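Local coordinates for uncharacterized protein (Klebsiella pneumoniae, PDB 2A2L) that is of unknown function but belongs to the HbpS-like family, whose namesake degrades haem, and assembles from eight copies of one chain, at residues L14-Q19 against D139-L144; A23-A28 against Q50-A55; V33-S38 against V120-G125. All blocks are in the same frame, centred on the assembly; numbering follows the deposited sequence.

How the contacts relate
The chain enters helix 14-30, whose first turns take part in contact 1 and whose later turns take part in contact 2. Contact 2 closes the shortest loop, from this helix over strand 36-41 to the end of strand 46-51. Contact 3 closes a longer one, pairing 33-38 with 120-125 in the antiparallel sheet. These two loops cross, because 33-38 lies inside the first and 50-55 inside the second. Contact 1 brings the C-terminal helix 127-143 back to the start of helix 14-30, so both other contacts nest within its loop. Together they tie two neighbouring helices to one face of the sheet.

Contact 1 (L14-Q19 against D139-L144); sequences LAAAQQ and DCFSAL
Ala-16 meets Phe-141 of helix 127-143 and Leu-144, which follows that helix. Its CB lies at the edge of the Phe-141 ring, near the ring plane, with CD1 4.2 Å away. The Leu-144 methyl CD1 approaches the same alanine, 4.3 Å from Ala-16 CA. One turn further along, Gln-19 covers the other Leu-144 methyl. Gln-19 CG lies 3.9 Å from Leu-144 CD2, and the two side chains cross at about a right angle. It is the aliphatic part of Gln-19 that does this work. Its chain bends at chi2 (-55°), and no atom of its amide touches the opposite segment. Cys-140 comes next to the backbone of this residue, with SG 3.8 Å from Gln-19 O.

Torsions place these groups. Phe-141 has CG anti to the backbone N (chi1 168°), and Cys-140 has SG anti to its own N (chi1 163°). Leu-144 is past the helical residues, but its N still bonds to Phe-141 O. Further out, Phe-112 meets the Phe-141 ring edge-to-face, and Cys-140 and Phe-141 continue along helix 14-30 to Ala-23 and Met-20.

Lys-5 of the second subunit makes a cation-pi contact with Phe-141, and Met-3 of that subunit packs on Gln-19 and Leu-144. Between the two segments the contact is mostly van der Waals, 186 Å² in all. Its polar grip comes from the neighbouring subunit, where the Lys-5 ammonium holds the carbonyls of Phe-141 and Leu-144.

Contact 2 (A23-A28 against Q50-A55); sequences AVEKKA and QRMDEA
Met-52 carries the tight part of this contact. Its methyl CE reaches helix 14-30 and sits among Val-24, Glu-25 and Ala-28. The closest approach is to the backbone side of the helix, with CE 3.6 Å from Glu-25 CA. The aliphatic stem of Glu-25 crosses Met-52 obliquely, its CG 3.7 Å from Met-52 CE. Ala-28, one turn onward, supplies its CB at 3.9 Å from Met-52 CE. Val-24 touches the methyl more loosely. Met-52 CG is anti to the carbonyl carbon. The chain is extended at chi2 and bends at chi3 (-138°), which turns the methyl to the helix.

The other part is polar and looser. Glu-25 extends with CG anti to its backbone N (chi1 -153°), and Gln-50 is extended in the same way. The two chains cross at about a right angle, with carboxylate and amide planes 65° apart. Glu-25 OE1 and Gln-50 NE2 are 3.7 Å apart, and a water joins them. The water donates to Glu-25 OE1 at 2.5 Å and accepts from Gln-50 NE2 at 3.0 Å. Gln-18 of the third subunit completes the group: its NE2 bonds to both Glu-25 OE1 and Gln-50 OE1. The carboxylate oxygen thus receives both a water and an amide donor, which would favour its charged form.

Met-52 opens a type I turn to Ala-55, closed by Ala-55 N to Met-52 O at 2.9 Å. This turn follows strand 46-51, an outer strand of the sheet within this chain. Gln-50 also pairs antiparallel with a strand of the third subunit, so the sheet continues across the interface. Inside the chain, Gln-50 bonds to Phe-37 of strand 36-41, while Val-24 packs on Ala-137 of helix 127-143.

Contact 3 (V33-S38 against V120-G125); sequences VAVVFS and VGVSGG
Two central strands of the antiparallel sheet, 36-41 and 116-123, pair here with their axes 4.8 Å apart. Val-36 faces Ser-123 and Ser-38 faces Gly-121 in hydrogen-bonded pairs. Four backbone bonds join them, the shortest from Ser-38 N to Gly-121 O at 2.8 Å. In the return bond, Gly-121 N lies above the carbonyl plane of Ser-38.

Phe-37 and Val-122 form the non-hydrogen-bonded pair between. Phe-37 CG is anti to its backbone N (chi1 -178°), and the end of the ring leans toward the neighbouring strand. Val-122 CG2 meets the ring edge, 3.6 Å from Phe-37 CD1. Val-120 CB lies 3.7 Å from Phe-37 CE1. The other Val-122 methyl, CG1, is 3.9 Å from Val-35 CB.

Just before strand 36-41 and just after strand 116-123, one water donates to Ala-34 O and to Gly-124 O, bridging the two segments. At the Gly-124 phi of 119°, a CB would jam against the preceding carbonyl O.

Helices cover both faces. Phe-37 packs on Val-24 and Met-20 of helix 14-30 and on Ala-137 of helix 127-143. Val-36 and Ser-123 face helix 59-72, where Ser-63 OG bonds to Ser-38 OG and Gly-121 O.

Contact 1 (L14-Q19 against D139-L144)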
loop_
_atom_site.group_PDB
_atom_site.type_symbol
_atom_site.label_atom_id
_atom_site.label_comp_id
_atom_site.label_asym_id
_atom_site.label_seq_id
_atom_site.Cartn_x
_atom_site.Cartn_y
_atom_site.Cartn_z
ATOM N N LEU A 14 -9.202 8.986 27.367
ATOM C CA LEU A 14 -8.896 10.286 26.839
ATOM C C LEU A 14 -8.565 11.280 27.967
ATOM O O LEU A 14 -7.596 12.032 27.882
ATOM C CB LEU A 14 -10.072 10.779 25.997
ATOM C CG LEU A 14 -10.000 12.197 25.446
ATOM C CD1 LEU A 14 -8.710 12.397 24.670
ATOM C CD2 LEU A 14 -11.209 12.450 24.566
ATOM N N ALA A 15 -9.367 11.277 29.019
ATOM C CA ALA A 15 -9.098 12.116 30.179
ATOM C C ALA A 15 -7.615 12.105 30.543
ATOM O O ALA A 15 -6.960 13.145 30.505
ATOM C CB ALA A 15 -9.939 11.649 31.356
ATOM N N ALA A 16 -7.108 10.914 30.870
ATOM C CA ALA A 16 -5.705 10.671 31.236
ATOM C C ALA A 16 -4.706 11.027 30.130
ATOM O O ALA A 16 -3.681 11.650 30.397
ATOM C CB ALA A 16 -5.531 9.219 31.631
ATOM N N ALA A 17 -5.020 10.626 28.898
ATOM C CA ALA A 17 -4.279 11.040 27.699
ATOM C C ALA A 17 -4.114 12.543 27.642
ATOM O O ALA A 17 -3.014 13.043 27.406
ATOM C CB ALA A 17 -4.970 10.539 26.434
ATOM N N GLN A 18 -5.210 13.262 27.856
ATOM C CA GLN A 18 -5.214 14.713 27.736
ATOM C C GLN A 18 -4.289 15.378 28.744
ATOM O O GLN A 18 -3.609 16.346 28.423
ATOM C CB GLN A 18 -6.621 15.242 27.916
ATOM C CG GLN A 18 -7.379 15.352 26.640
ATOM C CD GLN A 18 -8.850 15.517 26.900
ATOM O OE1 GLN A 18 -9.332 15.234 27.994
ATOM N NE2 GLN A 18 -9.580 15.971 25.896
ATOM N N GLN A 19 -4.265 14.833 29.953
ATOM C CA GLN A 19 -3.460 15.355 31.033
ATOM C C GLN A 19 -1.973 15.125 30.803
ATOM O O GLN A 19 -1.181 16.050 30.975
ATOM C CB GLN A 19 -3.903 14.747 32.365
ATOM C CG GLN A 19 -5.347 15.061 32.750
ATOM C CD GLN A 19 -5.679 16.567 32.771
ATOM O OE1 GLN A 19 -5.150 17.337 33.588
ATOM N NE2 GLN A 19 -6.566 16.983 31.872
ATOM N N ASP A 139 4.874 9.343 34.601
ATOM C CA ASP A 139 4.951 9.965 35.916
ATOM C C ASP A 139 3.772 10.893 36.223
ATOM O O ASP A 139 3.375 11.030 37.394
ATOM C CB ASP A 139 6.256 10.753 36.038
ATOM C CG ASP A 139 7.410 9.897 36.484
ATOM O OD1 ASP A 139 7.159 8.779 36.978
ATOM O OD2 ASP A 139 8.573 10.350 36.350
ATOM N N CYS A 140 3.239 11.543 35.185
ATOM C CA CYS A 140 2.007 12.324 35.311
ATOM C C CYS A 140 0.838 11.370 35.553
ATOM O O CYS A 140 0.033 11.577 36.474
ATOM C CB CYS A 140 1.786 13.197 34.060
ATOM S SG CYS A 140 0.100 13.885 33.769
ATOM N N PHE A 141 0.777 10.305 34.749
ATOM C CA PHE A 141 -0.335 9.364 34.814
ATOM C C PHE A 141 -0.505 8.865 36.237
ATOM O O PHE A 141 -1.580 9.000 36.819
ATOM C CB PHE A 141 -0.146 8.182 33.851
ATOM C CG PHE A 141 -1.120 7.045 34.081
ATOM C CD1 PHE A 141 -2.446 7.158 33.684
ATOM C CD2 PHE A 141 -0.711 5.875 34.707
ATOM C CE1 PHE A 141 -3.343 6.129 33.900
ATOM C CE2 PHE A 141 -1.607 4.838 34.935
ATOM C CZ PHE A 141 -2.923 4.968 34.526
ATOM N N SER A 142 0.566 8.314 36.799
ATOM C CA SER A 142 0.473 7.586 38.056
ATOM C C SER A 142 0.060 8.489 39.207
ATOM O O SER A 142 -0.459 8.016 40.212
ATOM C CB SER A 142 1.788 6.872 38.373
ATOM O OG SER A 142 2.902 7.706 38.148
ATOM N N ALA A 143 0.270 9.793 39.029
ATOM C CA ALA A 143 -0.059 10.818 40.029
ATOM C C ALA A 143 -1.551 11.165 40.082
ATOM O O ALA A 143 -2.089 11.483 41.155
ATOM C CB ALA A 143 0.770 12.084 39.772
ATOM N N LEU A 144 -2.204 11.109 38.919
ATOM C CA LEU A 144 -3.623 11.464 38.751
ATOM C C LEU A 144 -4.596 10.822 39.761
ATOM O O LEU A 144 -4.463 9.641 40.099
ATOM C CB LEU A 144 -4.074 11.137 37.316
ATOM C CG LEU A 144 -3.802 12.192 36.245
ATOM C CD1 LEU A 144 -3.586 11.560 34.873
ATOM C CD2 LEU A 144 -4.930 13.183 36.199
#

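Contact 2 (A23-A28 against Q50-A55)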
loop_
_atom_site.group_PDB
_atom_site.type_symbol
_atom_site.label_atom_id
_atom_site.label_comp_id
_atom_site.label_asym_id
_atom_site.label_seq_id
_atom_site.Cartn_x
_atom_site.Cartn_y
_atom_site.Cartn_z
ATOM N N ALA A 23 1.596 17.672 30.442
ATOM C CA ALA A 23 2.840 17.423 31.149
ATOM C C ALA A 23 3.982 17.482 30.145
ATOM O O ALA A 23 4.876 18.326 30.258
ATOM C CB ALA A 23 2.798 16.052 31.824
ATOM N N VAL A 24 3.913 16.592 29.161
ATOM C CA VAL A 24 4.858 16.508 28.050
ATOM C C VAL A 24 5.095 17.862 27.387
ATOM O O VAL A 24 6.241 18.245 27.157
ATOM C CB VAL A 24 4.373 15.441 27.017
ATOM C CG1 VAL A 24 5.088 15.557 25.672
ATOM C CG2 VAL A 24 4.549 14.055 27.589
ATOM N N GLU A 25 4.014 18.595 27.121
ATOM C CA GLU A 25 4.104 19.888 26.464
ATOM C C GLU A 25 4.837 20.917 27.319
ATOM O O GLU A 25 5.421 21.882 26.813
ATOM C CB GLU A 25 2.705 20.403 26.114
ATOM C CG GLU A 25 2.655 21.347 24.911
ATOM C CD GLU A 25 1.309 22.056 24.741
ATOM O OE1 GLU A 25 0.313 21.667 25.395
ATOM O OE2 GLU A 25 1.260 23.017 23.936
ATOM N N LYS A 26 4.810 20.710 28.624
ATOM C CA LYS A 26 5.384 21.673 29.540
ATOM C C LYS A 26 6.832 21.317 29.779
ATOM O O LYS A 26 7.678 22.196 29.923
ATOM C CB LYS A 26 4.619 21.636 30.848
ATOM C CG LYS A 26 4.576 22.937 31.597
ATOM C CD LYS A 26 4.089 22.679 33.026
ATOM C CE LYS A 26 5.094 23.169 34.059
ATOM N NZ LYS A 26 4.715 22.753 35.439
ATOM N N LYS A 27 7.113 20.024 29.823
ATOM C CA LYS A 27 8.484 19.555 29.963
ATOM C C LYS A 27 9.301 19.779 28.695
ATOM O O LYS A 27 10.461 20.177 28.763
ATOM C CB LYS A 27 8.515 18.078 30.342
ATOM C CG LYS A 27 9.913 17.527 30.623
ATOM C CD LYS A 27 10.448 17.994 31.955
ATOM C CE LYS A 27 11.951 17.825 32.012
ATOM N NZ LYS A 27 12.547 18.741 33.033
ATOM N N ALA A 28 8.691 19.510 27.543
ATOM C CA ALA A 28 9.375 19.657 26.277
ATOM C C ALA A 28 9.777 21.120 26.123
ATOM O O ALA A 28 10.860 21.426 25.631
ATOM C CB ALA A 28 8.492 19.225 25.149
ATOM N N GLN A 50 -0.875 14.668 19.251
ATOM C CA GLN A 50 -0.712 16.106 19.414
ATOM C C GLN A 50 0.665 16.625 19.005
ATOM O O GLN A 50 1.681 16.239 19.591
ATOM C CB GLN A 50 -0.961 16.481 20.866
ATOM C CG GLN A 50 -0.778 17.935 21.141
ATOM C CD GLN A 50 -1.207 18.311 22.520
ATOM O OE1 GLN A 50 -2.403 18.392 22.792
ATOM N NE2 GLN A 50 -0.237 18.541 23.411
ATOM N N ARG A 51 0.679 17.506 18.007
ATOM C CA ARG A 51 1.922 17.996 17.419
ATOM C C ARG A 51 2.199 19.475 17.735
ATOM O O ARG A 51 1.445 20.366 17.347
ATOM C CB ARG A 51 1.997 17.729 15.911
ATOM C CG ARG A 51 3.293 18.261 15.291
ATOM C CD ARG A 51 3.493 17.883 13.827
ATOM N NE ARG A 51 2.805 18.802 12.907
ATOM C CZ ARG A 51 3.242 20.014 12.565
ATOM N NH1 ARG A 51 4.378 20.497 13.060
ATOM N NH2 ARG A 51 2.539 20.753 11.715
ATOM N N MET A 52 3.282 19.711 18.464
ATOM C CA MET A 52 3.806 21.052 18.612
ATOM C C MET A 52 4.170 21.687 17.264
ATOM O O MET A 52 4.631 21.010 16.328
ATOM C CB MET A 52 5.001 21.062 19.568
ATOM C CG MET A 52 4.592 20.901 21.030
ATOM S SD MET A 52 5.931 20.463 22.113
ATOM C CE MET A 52 5.191 19.258 23.117
ATOM N N ASP A 53 3.955 22.995 17.173
ATOM C CA ASP A 53 3.890 23.665 15.889
ATOM C C ASP A 53 5.253 23.729 15.200
ATOM O O ASP A 53 5.319 23.893 13.983
ATOM C CB ASP A 53 3.331 25.066 16.089
ATOM C CG ASP A 53 1.920 25.055 16.674
ATOM O OD1 ASP A 53 0.987 24.681 15.933
ATOM O OD2 ASP A 53 1.753 25.419 17.862
ATOM N N GLU A 54 6.317 23.606 15.996
ATOM C CA GLU A 54 7.709 23.605 15.542
ATOM C C GLU A 54 8.271 22.179 15.374
ATOM O O GLU A 54 9.427 22.025 14.970
ATOM C CB GLU A 54 8.600 24.300 16.592
ATOM C CG GLU A 54 8.424 25.827 16.777
ATOM C CD GLU A 54 8.413 26.583 15.468
ATOM O OE1 GLU A 54 9.477 26.645 14.811
ATOM O OE2 GLU A 54 7.339 27.112 15.099
ATOM N N ALA A 55 7.480 21.151 15.708
ATOM C CA ALA A 55 7.923 19.758 15.567
ATOM C C ALA A 55 7.956 19.253 14.109
ATOM O O ALA A 55 7.279 19.806 13.224
ATOM C CB ALA A 55 7.080 18.843 16.440
HETATM O O HOH W 1 -1.243 19.733 25.978
#

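Contact 3 (V33-S38 against V120-G125)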
loop_
_atom_site.group_PDB
_atom_site.type_symbol
_atom_site.label_atom_id
_atom_site.label_comp_id
_atom_site.label_asym_id
_atom_site.label_seq_id
_atom_site.Cartn_x
_atom_site.Cartn_y
_atom_site.Cartn_z
ATOM N N VAL A 33 12.473 21.951 23.274
ATOM C CA VAL A 33 12.243 21.040 22.168
ATOM C C VAL A 33 10.750 20.978 21.790
ATOM O O VAL A 33 9.883 21.103 22.638
ATOM C CB VAL A 33 12.930 19.631 22.422
ATOM C CG1 VAL A 33 12.146 18.765 23.410
ATOM C CG2 VAL A 33 13.161 18.871 21.103
ATOM N N ALA A 34 10.461 20.792 20.507
ATOM C CA ALA A 34 9.095 20.614 20.027
ATOM C C ALA A 34 8.848 19.176 19.579
ATOM O O ALA A 34 9.509 18.673 18.668
ATOM C CB ALA A 34 8.822 21.554 18.894
ATOM N N VAL A 35 7.883 18.519 20.216
ATOM C CA VAL A 35 7.610 17.117 19.917
ATOM C C VAL A 35 6.177 16.822 19.484
ATOM O O VAL A 35 5.266 17.576 19.798
ATOM C CB VAL A 35 8.022 16.193 21.076
ATOM C CG1 VAL A 35 9.509 16.356 21.397
ATOM C CG2 VAL A 35 7.162 16.423 22.286
ATOM N N VAL A 36 5.985 15.703 18.776
ATOM C CA VAL A 36 4.686 15.005 18.766
ATOM C C VAL A 36 4.476 14.052 19.966
ATOM O O VAL A 36 5.387 13.330 20.348
ATOM C CB VAL A 36 4.460 14.296 17.434
ATOM C CG1 VAL A 36 2.973 13.916 17.226
ATOM C CG2 VAL A 36 4.942 15.197 16.308
ATOM N N PHE A 37 3.269 14.060 20.546
ATOM C CA PHE A 37 2.883 13.116 21.606
ATOM C C PHE A 37 1.694 12.304 21.147
ATOM O O PHE A 37 0.728 12.848 20.588
ATOM C CB PHE A 37 2.496 13.850 22.894
ATOM C CG PHE A 37 2.129 12.933 24.059
ATOM C CD1 PHE A 37 3.059 11.999 24.562
ATOM C CD2 PHE A 37 0.872 13.035 24.677
ATOM C CE1 PHE A 37 2.743 11.153 25.649
ATOM C CE2 PHE A 37 0.526 12.204 25.781
ATOM C CZ PHE A 37 1.467 11.262 26.274
ATOM N N SER A 38 1.761 11.000 21.383
ATOM C CA SER A 38 0.639 10.126 21.059
ATOM C C SER A 38 0.330 9.225 22.216
ATOM O O SER A 38 1.219 8.938 23.001
ATOM C CB SER A 38 0.914 9.328 19.809
ATOM O OG SER A 38 1.285 10.207 18.773
ATOM N N VAL A 120 2.205 5.169 25.331
ATOM C CA VAL A 120 2.509 6.516 24.868
ATOM C C VAL A 120 3.679 6.470 23.889
ATOM O O VAL A 120 4.405 5.485 23.820
ATOM C CB VAL A 120 2.818 7.506 26.064
ATOM C CG1 VAL A 120 1.685 7.513 27.104
ATOM C CG2 VAL A 120 4.159 7.160 26.751
ATOM N N GLY A 121 3.833 7.544 23.130
ATOM C CA GLY A 121 4.889 7.683 22.134
ATOM C C GLY A 121 5.244 9.158 21.973
ATOM O O GLY A 121 4.358 10.007 21.874
ATOM N N VAL A 122 6.541 9.467 21.983
ATOM C CA VAL A 122 7.037 10.840 21.774
ATOM C C VAL A 122 8.058 10.817 20.638
ATOM O O VAL A 122 8.866 9.895 20.534
ATOM C CB VAL A 122 7.689 11.415 23.072
ATOM C CG1 VAL A 122 8.389 12.750 22.812
ATOM C CG2 VAL A 122 6.647 11.626 24.142
ATOM N N SER A 123 8.013 11.812 19.769
ATOM C CA SER A 123 8.975 11.883 18.681
ATOM C C SER A 123 9.284 13.326 18.372
ATOM O O SER A 123 8.435 14.186 18.566
ATOM C CB SER A 123 8.449 11.171 17.440
ATOM O OG SER A 123 9.421 11.156 16.413
ATOM N N GLY A 124 10.505 13.581 17.909
ATOM C CA GLY A 124 10.869 14.881 17.358
ATOM C C GLY A 124 11.990 15.557 18.132
ATOM O O GLY A 124 12.426 16.653 17.786
ATOM N N GLY A 125 12.451 14.911 19.198
ATOM C CA GLY A 125 13.709 15.304 19.810
ATOM C C GLY A 125 14.780 14.324 19.390
ATOM O O GLY A 125 14.581 13.561 18.447
HETATM O O HOH W 2 10.966 18.396 16.524
#